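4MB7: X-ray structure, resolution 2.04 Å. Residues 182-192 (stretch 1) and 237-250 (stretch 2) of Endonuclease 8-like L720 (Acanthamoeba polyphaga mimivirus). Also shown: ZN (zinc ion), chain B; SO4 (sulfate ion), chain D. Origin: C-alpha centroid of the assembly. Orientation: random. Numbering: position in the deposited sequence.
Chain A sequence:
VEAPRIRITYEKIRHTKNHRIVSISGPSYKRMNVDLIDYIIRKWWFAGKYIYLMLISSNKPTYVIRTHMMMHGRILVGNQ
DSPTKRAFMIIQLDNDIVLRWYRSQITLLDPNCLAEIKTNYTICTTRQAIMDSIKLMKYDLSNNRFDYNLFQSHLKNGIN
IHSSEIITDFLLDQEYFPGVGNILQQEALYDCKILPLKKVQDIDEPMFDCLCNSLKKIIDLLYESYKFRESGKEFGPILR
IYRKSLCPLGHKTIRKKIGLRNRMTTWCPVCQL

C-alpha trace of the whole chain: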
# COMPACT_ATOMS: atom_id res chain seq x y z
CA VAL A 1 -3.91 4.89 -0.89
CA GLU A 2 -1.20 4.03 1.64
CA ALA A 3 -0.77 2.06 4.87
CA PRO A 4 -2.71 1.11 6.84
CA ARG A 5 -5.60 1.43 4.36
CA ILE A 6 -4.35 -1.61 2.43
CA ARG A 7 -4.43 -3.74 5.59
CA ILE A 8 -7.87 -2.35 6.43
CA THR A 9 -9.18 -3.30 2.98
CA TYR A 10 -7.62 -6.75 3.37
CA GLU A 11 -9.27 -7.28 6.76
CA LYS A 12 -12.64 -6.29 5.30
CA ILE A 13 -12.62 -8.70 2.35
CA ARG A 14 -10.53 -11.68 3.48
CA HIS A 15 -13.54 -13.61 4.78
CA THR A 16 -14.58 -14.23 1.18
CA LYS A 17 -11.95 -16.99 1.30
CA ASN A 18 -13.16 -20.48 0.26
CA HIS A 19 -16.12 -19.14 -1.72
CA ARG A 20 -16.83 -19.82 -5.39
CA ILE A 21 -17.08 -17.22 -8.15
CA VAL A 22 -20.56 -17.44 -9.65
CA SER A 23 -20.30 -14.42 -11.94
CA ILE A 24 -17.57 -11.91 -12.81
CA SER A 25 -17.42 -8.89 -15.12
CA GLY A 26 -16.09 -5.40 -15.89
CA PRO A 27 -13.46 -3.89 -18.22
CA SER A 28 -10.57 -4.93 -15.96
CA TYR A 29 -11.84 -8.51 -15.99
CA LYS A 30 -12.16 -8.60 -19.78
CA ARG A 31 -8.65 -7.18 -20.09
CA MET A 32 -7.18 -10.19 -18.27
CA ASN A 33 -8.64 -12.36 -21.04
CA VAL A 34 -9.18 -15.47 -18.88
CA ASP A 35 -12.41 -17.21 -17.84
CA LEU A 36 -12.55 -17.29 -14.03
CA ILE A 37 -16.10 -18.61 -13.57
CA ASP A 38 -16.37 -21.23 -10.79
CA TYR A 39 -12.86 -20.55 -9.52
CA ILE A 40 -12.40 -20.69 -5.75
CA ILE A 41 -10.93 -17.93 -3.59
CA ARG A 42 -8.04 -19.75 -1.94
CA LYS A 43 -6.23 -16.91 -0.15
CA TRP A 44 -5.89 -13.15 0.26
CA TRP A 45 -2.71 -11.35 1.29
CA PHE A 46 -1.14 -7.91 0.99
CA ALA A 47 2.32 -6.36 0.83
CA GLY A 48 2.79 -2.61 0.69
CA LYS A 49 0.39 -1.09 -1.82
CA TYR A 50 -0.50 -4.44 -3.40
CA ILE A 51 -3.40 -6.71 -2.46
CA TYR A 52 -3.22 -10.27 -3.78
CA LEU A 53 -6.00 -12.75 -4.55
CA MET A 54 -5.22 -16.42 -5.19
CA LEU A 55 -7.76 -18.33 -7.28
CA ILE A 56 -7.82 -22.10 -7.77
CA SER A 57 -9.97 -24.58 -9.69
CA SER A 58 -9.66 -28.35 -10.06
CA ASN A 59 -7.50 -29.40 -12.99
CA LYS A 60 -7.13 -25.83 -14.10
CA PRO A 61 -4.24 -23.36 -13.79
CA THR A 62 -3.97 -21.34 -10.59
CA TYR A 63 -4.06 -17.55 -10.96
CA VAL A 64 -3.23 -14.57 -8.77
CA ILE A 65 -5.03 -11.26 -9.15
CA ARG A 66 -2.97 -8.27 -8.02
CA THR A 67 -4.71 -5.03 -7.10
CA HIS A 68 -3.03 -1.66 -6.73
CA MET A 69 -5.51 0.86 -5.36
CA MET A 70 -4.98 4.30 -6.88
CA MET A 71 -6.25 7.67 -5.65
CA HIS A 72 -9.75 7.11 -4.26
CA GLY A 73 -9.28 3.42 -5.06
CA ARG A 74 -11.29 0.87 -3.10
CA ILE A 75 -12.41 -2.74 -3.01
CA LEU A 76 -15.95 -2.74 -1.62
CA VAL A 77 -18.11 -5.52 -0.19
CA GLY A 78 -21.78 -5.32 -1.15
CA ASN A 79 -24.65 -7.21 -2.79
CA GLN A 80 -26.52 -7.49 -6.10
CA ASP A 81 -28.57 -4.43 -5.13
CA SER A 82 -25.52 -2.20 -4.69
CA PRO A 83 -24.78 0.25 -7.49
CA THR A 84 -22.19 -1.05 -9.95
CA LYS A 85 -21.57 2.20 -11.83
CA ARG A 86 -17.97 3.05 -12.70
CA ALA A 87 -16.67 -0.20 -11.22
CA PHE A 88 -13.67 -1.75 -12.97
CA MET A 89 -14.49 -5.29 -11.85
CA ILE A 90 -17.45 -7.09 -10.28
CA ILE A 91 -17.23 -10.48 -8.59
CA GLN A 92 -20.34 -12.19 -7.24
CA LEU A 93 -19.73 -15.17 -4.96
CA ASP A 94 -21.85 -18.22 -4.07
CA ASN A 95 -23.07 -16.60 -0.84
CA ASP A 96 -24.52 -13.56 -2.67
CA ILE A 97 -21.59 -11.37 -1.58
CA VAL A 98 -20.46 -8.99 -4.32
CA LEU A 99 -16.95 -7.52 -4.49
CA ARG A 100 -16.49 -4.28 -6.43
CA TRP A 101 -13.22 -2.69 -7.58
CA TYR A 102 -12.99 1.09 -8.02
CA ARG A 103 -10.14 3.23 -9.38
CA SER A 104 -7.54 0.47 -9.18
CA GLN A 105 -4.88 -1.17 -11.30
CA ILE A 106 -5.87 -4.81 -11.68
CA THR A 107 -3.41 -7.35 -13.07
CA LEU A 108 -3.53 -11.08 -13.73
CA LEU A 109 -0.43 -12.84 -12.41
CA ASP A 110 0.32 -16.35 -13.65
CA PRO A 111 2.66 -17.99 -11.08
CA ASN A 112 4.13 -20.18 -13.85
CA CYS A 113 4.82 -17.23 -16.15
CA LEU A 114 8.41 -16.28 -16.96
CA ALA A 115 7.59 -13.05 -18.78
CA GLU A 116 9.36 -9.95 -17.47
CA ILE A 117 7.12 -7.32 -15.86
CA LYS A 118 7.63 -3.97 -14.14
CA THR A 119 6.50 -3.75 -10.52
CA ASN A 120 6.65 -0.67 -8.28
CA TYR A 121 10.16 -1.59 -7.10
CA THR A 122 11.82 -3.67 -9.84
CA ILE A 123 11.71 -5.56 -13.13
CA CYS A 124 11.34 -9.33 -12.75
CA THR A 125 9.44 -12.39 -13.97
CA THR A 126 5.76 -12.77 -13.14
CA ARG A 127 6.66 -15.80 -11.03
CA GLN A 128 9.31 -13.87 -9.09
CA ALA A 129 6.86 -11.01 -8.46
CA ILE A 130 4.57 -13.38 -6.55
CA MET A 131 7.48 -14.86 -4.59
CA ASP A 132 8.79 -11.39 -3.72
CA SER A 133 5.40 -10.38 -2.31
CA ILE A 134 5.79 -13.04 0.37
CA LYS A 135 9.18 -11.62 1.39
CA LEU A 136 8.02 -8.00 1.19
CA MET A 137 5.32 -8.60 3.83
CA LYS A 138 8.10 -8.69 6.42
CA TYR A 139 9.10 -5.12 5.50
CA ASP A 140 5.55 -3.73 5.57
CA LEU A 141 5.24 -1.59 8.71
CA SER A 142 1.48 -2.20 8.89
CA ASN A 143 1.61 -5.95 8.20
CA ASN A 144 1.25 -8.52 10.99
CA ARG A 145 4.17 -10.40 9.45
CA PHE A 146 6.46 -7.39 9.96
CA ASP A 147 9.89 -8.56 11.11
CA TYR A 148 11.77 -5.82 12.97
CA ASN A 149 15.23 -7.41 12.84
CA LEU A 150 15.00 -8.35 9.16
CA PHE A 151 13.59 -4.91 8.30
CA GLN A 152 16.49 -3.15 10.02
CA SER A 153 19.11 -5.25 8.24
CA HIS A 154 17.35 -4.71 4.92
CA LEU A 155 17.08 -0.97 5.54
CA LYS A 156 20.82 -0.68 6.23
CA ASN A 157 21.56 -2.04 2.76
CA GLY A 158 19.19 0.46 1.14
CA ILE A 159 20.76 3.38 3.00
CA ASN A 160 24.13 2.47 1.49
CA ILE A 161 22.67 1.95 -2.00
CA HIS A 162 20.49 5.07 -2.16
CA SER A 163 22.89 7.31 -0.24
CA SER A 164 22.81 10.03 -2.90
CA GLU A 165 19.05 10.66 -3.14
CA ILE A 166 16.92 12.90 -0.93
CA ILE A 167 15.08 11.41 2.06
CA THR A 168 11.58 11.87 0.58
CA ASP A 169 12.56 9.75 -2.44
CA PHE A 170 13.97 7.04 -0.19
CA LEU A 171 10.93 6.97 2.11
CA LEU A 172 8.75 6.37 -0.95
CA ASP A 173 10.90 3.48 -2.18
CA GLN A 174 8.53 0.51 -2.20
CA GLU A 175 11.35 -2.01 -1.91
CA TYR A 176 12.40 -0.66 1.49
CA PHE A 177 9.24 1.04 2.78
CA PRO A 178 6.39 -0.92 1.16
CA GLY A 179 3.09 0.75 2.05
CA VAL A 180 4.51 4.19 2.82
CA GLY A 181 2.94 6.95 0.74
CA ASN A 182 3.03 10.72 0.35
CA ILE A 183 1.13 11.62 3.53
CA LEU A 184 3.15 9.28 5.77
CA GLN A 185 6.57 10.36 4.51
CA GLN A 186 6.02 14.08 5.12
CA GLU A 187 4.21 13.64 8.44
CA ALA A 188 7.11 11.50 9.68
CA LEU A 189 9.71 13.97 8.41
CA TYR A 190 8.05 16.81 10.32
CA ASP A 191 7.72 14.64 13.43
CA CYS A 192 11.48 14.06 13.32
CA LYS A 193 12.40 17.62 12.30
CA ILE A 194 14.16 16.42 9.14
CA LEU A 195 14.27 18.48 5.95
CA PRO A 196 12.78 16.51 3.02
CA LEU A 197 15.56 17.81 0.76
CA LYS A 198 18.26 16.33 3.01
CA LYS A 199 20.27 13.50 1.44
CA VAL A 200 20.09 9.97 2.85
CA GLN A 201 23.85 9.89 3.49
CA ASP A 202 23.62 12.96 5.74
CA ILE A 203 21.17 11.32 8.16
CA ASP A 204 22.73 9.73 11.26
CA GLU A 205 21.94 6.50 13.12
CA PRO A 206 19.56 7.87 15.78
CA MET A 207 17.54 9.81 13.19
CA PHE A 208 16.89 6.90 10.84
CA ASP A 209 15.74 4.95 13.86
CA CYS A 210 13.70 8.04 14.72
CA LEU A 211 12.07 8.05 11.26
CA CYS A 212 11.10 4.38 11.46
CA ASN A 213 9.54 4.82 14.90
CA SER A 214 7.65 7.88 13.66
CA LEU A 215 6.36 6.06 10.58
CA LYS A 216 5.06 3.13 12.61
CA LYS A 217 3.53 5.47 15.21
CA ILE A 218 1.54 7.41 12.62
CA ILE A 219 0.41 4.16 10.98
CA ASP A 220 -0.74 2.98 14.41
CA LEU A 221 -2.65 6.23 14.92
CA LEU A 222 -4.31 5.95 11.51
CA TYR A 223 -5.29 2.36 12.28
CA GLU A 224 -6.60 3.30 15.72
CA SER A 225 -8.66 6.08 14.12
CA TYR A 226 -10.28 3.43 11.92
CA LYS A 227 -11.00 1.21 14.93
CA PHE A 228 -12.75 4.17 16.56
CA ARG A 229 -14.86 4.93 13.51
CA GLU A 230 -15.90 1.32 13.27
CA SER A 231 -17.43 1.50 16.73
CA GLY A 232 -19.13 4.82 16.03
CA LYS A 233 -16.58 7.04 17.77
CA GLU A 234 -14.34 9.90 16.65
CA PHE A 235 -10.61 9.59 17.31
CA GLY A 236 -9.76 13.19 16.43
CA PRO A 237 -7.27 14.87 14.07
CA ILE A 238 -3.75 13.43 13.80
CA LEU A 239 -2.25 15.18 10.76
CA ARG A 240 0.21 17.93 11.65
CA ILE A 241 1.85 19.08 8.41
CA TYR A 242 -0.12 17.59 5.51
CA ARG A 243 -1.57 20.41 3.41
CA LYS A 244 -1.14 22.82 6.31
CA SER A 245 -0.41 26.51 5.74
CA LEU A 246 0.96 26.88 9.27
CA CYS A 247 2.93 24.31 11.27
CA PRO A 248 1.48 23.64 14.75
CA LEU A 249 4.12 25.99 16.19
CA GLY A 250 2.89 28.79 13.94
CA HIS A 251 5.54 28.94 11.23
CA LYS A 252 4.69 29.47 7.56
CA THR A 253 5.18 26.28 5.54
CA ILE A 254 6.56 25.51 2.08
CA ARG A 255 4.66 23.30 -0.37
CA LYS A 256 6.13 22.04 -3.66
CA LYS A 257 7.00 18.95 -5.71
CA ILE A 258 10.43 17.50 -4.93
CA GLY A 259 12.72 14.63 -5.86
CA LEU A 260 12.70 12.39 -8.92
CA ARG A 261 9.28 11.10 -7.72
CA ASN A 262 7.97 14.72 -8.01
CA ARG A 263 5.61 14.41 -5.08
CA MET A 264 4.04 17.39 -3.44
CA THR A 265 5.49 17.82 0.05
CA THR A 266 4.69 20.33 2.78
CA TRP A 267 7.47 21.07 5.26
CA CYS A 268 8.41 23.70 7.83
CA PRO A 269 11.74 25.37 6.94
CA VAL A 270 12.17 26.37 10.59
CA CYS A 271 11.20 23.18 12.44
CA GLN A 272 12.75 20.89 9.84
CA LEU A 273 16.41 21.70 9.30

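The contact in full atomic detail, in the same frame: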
# COMPACT_ATOMS: atom_id res chain seq x y z
N ASN A 182 2.68 9.31 0.28
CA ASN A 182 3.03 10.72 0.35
C ASN A 182 2.68 11.40 1.68
O ASN A 182 3.43 12.24 2.16
CB ASN A 182 2.38 11.49 -0.81
CG ASN A 182 2.98 12.87 -0.99
OD1 ASN A 182 4.19 13.05 -0.87
ND2 ASN A 182 2.13 13.84 -1.28
N ILE A 183 1.54 11.03 2.26
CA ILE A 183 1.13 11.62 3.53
C ILE A 183 2.04 11.16 4.67
O ILE A 183 2.50 11.97 5.48
CB ILE A 183 -0.33 11.28 3.86
CG1 ILE A 183 -1.27 11.91 2.83
CG2 ILE A 183 -0.69 11.77 5.26
CD1 ILE A 183 -2.74 11.72 3.13
N LEU A 184 2.31 9.86 4.72
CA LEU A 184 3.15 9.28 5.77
C LEU A 184 4.56 9.84 5.78
O LEU A 184 5.09 10.19 6.84
CB LEU A 184 3.21 7.75 5.64
CG LEU A 184 2.02 6.96 6.18
CD1 LEU A 184 2.11 5.50 5.74
CD2 LEU A 184 1.95 7.06 7.69
N GLN A 185 5.18 9.92 4.61
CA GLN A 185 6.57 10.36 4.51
C GLN A 185 6.78 11.78 5.03
O GLN A 185 7.76 12.05 5.72
CB GLN A 185 7.10 10.19 3.08
CG GLN A 185 6.41 11.03 2.02
CD GLN A 185 7.10 12.36 1.79
OE1 GLN A 185 8.19 12.61 2.31
NE2 GLN A 185 6.47 13.23 1.00
N GLN A 186 5.86 12.69 4.71
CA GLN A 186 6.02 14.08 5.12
C GLN A 186 5.60 14.33 6.57
O GLN A 186 6.15 15.20 7.25
CB GLN A 186 5.31 15.04 4.16
CG GLN A 186 3.81 14.87 4.05
CD GLN A 186 3.23 15.61 2.86
OE1 GLN A 186 2.74 16.73 2.99
NE2 GLN A 186 3.29 14.98 1.69
N GLU A 187 4.61 13.57 7.04
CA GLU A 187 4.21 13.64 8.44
C GLU A 187 5.34 13.14 9.35
O GLU A 187 5.60 13.71 10.41
CB GLU A 187 2.94 12.83 8.69
CG GLU A 187 1.67 13.50 8.19
CD GLU A 187 1.29 14.72 9.01
OE1 GLU A 187 1.56 14.73 10.23
OE2 GLU A 187 0.72 15.67 8.43
N ALA A 188 6.00 12.07 8.91
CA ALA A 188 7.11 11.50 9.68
C ALA A 188 8.30 12.44 9.68
O ALA A 188 8.97 12.62 10.71
CB ALA A 188 7.50 10.15 9.11
N LEU A 189 8.58 13.05 8.53
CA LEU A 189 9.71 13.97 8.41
C LEU A 189 9.54 15.20 9.29
O LEU A 189 10.52 15.69 9.87
CB LEU A 189 9.92 14.37 6.95
CG LEU A 189 10.62 13.32 6.09
CD1 LEU A 189 10.64 13.73 4.62
CD2 LEU A 189 12.04 13.07 6.59
N TYR A 190 8.31 15.69 9.42
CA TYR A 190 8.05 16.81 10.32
C TYR A 190 8.18 16.38 11.77
O TYR A 190 8.71 17.12 12.60
CB TYR A 190 6.67 17.42 10.09
CG TYR A 190 6.36 18.48 11.12
CD1 TYR A 190 6.95 19.73 11.04
CD2 TYR A 190 5.50 18.22 12.18
CE1 TYR A 190 6.68 20.70 11.99
CE2 TYR A 190 5.23 19.18 13.13
CZ TYR A 190 5.82 20.42 13.03
OH TYR A 190 5.57 21.40 13.97
N ASP A 191 7.68 15.19 12.07
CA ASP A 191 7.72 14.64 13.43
C ASP A 191 9.16 14.50 13.92
O ASP A 191 9.44 14.60 15.12
CB ASP A 191 7.01 13.29 13.46
CG ASP A 191 6.67 12.83 14.87
OD1 ASP A 191 6.53 13.70 15.76
OD2 ASP A 191 6.54 11.61 15.08
N CYS A 192 10.08 14.27 12.99
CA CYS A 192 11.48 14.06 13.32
C CYS A 192 12.35 15.27 12.99
O CYS A 192 13.58 15.20 13.07
CB CYS A 192 12.02 12.82 12.60
SG CYS A 192 11.12 11.30 12.97
N PRO A 237 -8.29 14.60 15.09
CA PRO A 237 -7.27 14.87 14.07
C PRO A 237 -5.89 14.36 14.49
O PRO A 237 -5.58 14.36 15.68
CB PRO A 237 -7.27 16.40 13.98
CG PRO A 237 -7.79 16.86 15.30
CD PRO A 237 -8.80 15.83 15.71
N ILE A 238 -5.09 13.93 13.52
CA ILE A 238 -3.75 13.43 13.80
C ILE A 238 -2.71 14.00 12.85
O ILE A 238 -1.51 13.91 13.11
CB ILE A 238 -3.68 11.89 13.72
CG1 ILE A 238 -3.93 11.42 12.29
CG2 ILE A 238 -4.66 11.24 14.69
CD1 ILE A 238 -3.02 10.30 11.86
N LEU A 239 -3.16 14.58 11.74
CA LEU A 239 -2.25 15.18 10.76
C LEU A 239 -1.73 16.52 11.26
O LEU A 239 -2.48 17.34 11.78
CB LEU A 239 -2.95 15.35 9.41
CG LEU A 239 -3.48 14.07 8.76
CD1 LEU A 239 -4.12 14.38 7.41
CD2 LEU A 239 -2.38 13.04 8.61
N ARG A 240 -0.42 16.75 11.10
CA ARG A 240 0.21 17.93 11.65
C ARG A 240 0.84 18.85 10.60
O ARG A 240 1.03 20.04 10.85
CB ARG A 240 1.27 17.53 12.69
CG ARG A 240 0.69 16.89 13.95
CD ARG A 240 1.75 16.09 14.70
NE ARG A 240 2.83 16.93 15.21
CZ ARG A 240 3.99 16.46 15.66
NH1 ARG A 240 4.22 15.15 15.65
NH2 ARG A 240 4.91 17.29 16.12
N ILE A 241 1.16 18.30 9.43
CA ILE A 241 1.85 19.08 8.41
C ILE A 241 1.24 18.91 7.01
O ILE A 241 1.49 19.73 6.12
CB ILE A 241 3.36 18.76 8.36
CG1 ILE A 241 4.15 19.93 7.76
CG2 ILE A 241 3.62 17.46 7.60
CD1 ILE A 241 4.06 21.20 8.57
N TYR A 242 0.44 17.87 6.82
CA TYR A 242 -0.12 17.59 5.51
C TYR A 242 -1.11 18.67 5.06
O TYR A 242 -2.14 18.88 5.69
CB TYR A 242 -0.79 16.21 5.47
CG TYR A 242 -1.32 15.84 4.10
CD1 TYR A 242 -0.45 15.62 3.04
CD2 TYR A 242 -2.68 15.71 3.86
CE1 TYR A 242 -0.92 15.29 1.78
CE2 TYR A 242 -3.16 15.38 2.61
CZ TYR A 242 -2.28 15.16 1.58
OH TYR A 242 -2.75 14.83 0.33
N ARG A 243 -0.74 19.37 4.00
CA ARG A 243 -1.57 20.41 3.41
C ARG A 243 -1.90 21.51 4.40
O ARG A 243 -2.95 22.12 4.34
CB ARG A 243 -2.84 19.81 2.81
CG ARG A 243 -2.57 19.15 1.47
CD ARG A 243 -3.78 18.44 0.90
NE ARG A 243 -3.46 17.89 -0.41
CZ ARG A 243 -4.34 17.30 -1.21
NH1 ARG A 243 -5.61 17.17 -0.82
NH2 ARG A 243 -3.96 16.84 -2.39
N LYS A 244 -0.98 21.76 5.32
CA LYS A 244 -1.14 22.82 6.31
C LYS A 244 -0.41 24.07 5.84
O LYS A 244 0.68 23.99 5.29
CB LYS A 244 -0.61 22.37 7.67
CG LYS A 244 -1.34 21.19 8.27
CD LYS A 244 -2.75 21.56 8.69
CE LYS A 244 -3.52 20.35 9.19
NZ LYS A 244 -2.80 19.66 10.30
N SER A 245 -1.03 25.23 6.07
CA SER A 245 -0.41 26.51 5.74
C SER A 245 0.52 26.94 6.87
O SER A 245 1.53 27.60 6.65
CB SER A 245 -1.47 27.58 5.50
OG SER A 245 -2.37 27.18 4.48
N LEU A 246 0.15 26.58 8.09
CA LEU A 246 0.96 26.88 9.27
C LEU A 246 1.27 25.61 10.06
O LEU A 246 0.37 24.83 10.37
CB LEU A 246 0.26 27.88 10.17
CG LEU A 246 0.43 29.37 9.86
CD1 LEU A 246 1.88 29.77 9.83
CD2 LEU A 246 -0.24 29.68 8.53
N CYS A 247 2.53 25.42 10.42
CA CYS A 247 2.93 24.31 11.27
C CYS A 247 2.29 24.53 12.64
O CYS A 247 1.92 25.66 12.97
CB CYS A 247 4.45 24.21 11.37
SG CYS A 247 5.20 25.19 12.69
N PRO A 248 2.15 23.47 13.45
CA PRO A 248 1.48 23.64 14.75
C PRO A 248 2.19 24.59 15.71
O PRO A 248 1.61 24.96 16.73
CB PRO A 248 1.45 22.21 15.32
CG PRO A 248 2.48 21.45 14.55
CD PRO A 248 2.49 22.06 13.19
N LEU A 249 3.42 24.99 15.39
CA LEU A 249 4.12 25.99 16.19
C LEU A 249 3.78 27.40 15.72
O LEU A 249 3.91 28.36 16.48
CB LEU A 249 5.64 25.77 16.16
CG LEU A 249 6.17 24.58 16.95
CD1 LEU A 249 7.69 24.57 16.98
CD2 LEU A 249 5.61 24.59 18.37
N GLY A 250 3.33 27.52 14.48
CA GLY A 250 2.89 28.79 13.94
C GLY A 250 3.71 29.31 12.78
O GLY A 250 3.48 30.42 12.30
ZN ZN B . 7.40 25.13 12.26
S SO4 D . 0.85 7.85 -2.53
O1 SO4 D . 0.55 6.49 -2.12
O2 SO4 D . 0.28 8.10 -3.85
O3 SO4 D . 0.27 8.79 -1.57
O4 SO4 D . 2.30 8.04 -2.58
O HOH W 1 -0.60 13.21 -1.91
O HOH W 2 1.04 18.57 1.98
O HOH W 3 0.74 12.77 12.45
O HOH W 4 5.40 20.20 16.65
O HOH W 5 7.44 15.69 17.24

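What anchors the irregular segment 237-250 to the helix 182-191? The centre of the contact is the carboxylate of Glu 187, a buried acid with no lysine or arginine partner across the interface; it is met instead by three successive backbone amides. Arg 240 N donates to Glu 187 OE1 at 3.0 Å, Ile 241 N to Glu 187 OE2 at 2.8 Å, and Tyr 242 N to Glu 187 OE2 at 2.7 Å, with a weak further bond from Arg 240 N to Glu 187 OE2 at 3.1 Å. The CA-to-CB bond of Glu 187 points sideways to the loop, and with chi1 and chi2 both m the end of the side chain comes nearer to it. Glutamate suits the place because its two oxygens can accept from three amides of a segment that has no regular helix or strand of its own. Water 3 extends the network, donating to both Glu 187 OE1 and Ile 238 O.

Where does a true charge pair form? One turn further along the helix, Asp 191 OD1 accepts from Arg 240 NH1 at 2.7 Å in a salt bridge, the acid lying at the edge of the guanidinium, near its plane. Tyr 190 CD2 lies over one face of that guanidinium, and Tyr 190 CE2 is 3.6 Å from Arg 240 NH2. Water 5 links Asp 191 OD1 to Arg 240 NH2, and water 4 joins the same nitrogen to Tyr 190 OH, so arginine's several donors are put to use together.

How does Tyr 190 fill its place? It is the residue most covered by the other stretch, and its CA-to-CB bond points toward it. Ile 241 CD1 lies over one face of the ring, while Tyr 190 CB packs against Ile 241 CG2 at 3.9 Å. Further out, Tyr 190 CZ is 3.7 Å from Pro 248 CD, and the ring also touches Cys 247, whose SG binds the zinc ion at 2.2 Å. The long aromatic side chain thus reaches from the helix to the metal site.

What closes the other end? Ile 183 CG1 sits 3.6 Å from the centroid of the Tyr 242 ring, over its face, a CH-pi contact well matched to a branched aliphatic chain; Ile 183 CG2 meets Leu 239 CD2 at 4.0 Å. Gln 186 OE1 approaches the ring edge, 3.4 Å from Tyr 242 CD1, and water 2 bridges this oxygen to Arg 243 N. Gln 186 NE2 donates to Asn 182 O of its own helix at 2.8 Å.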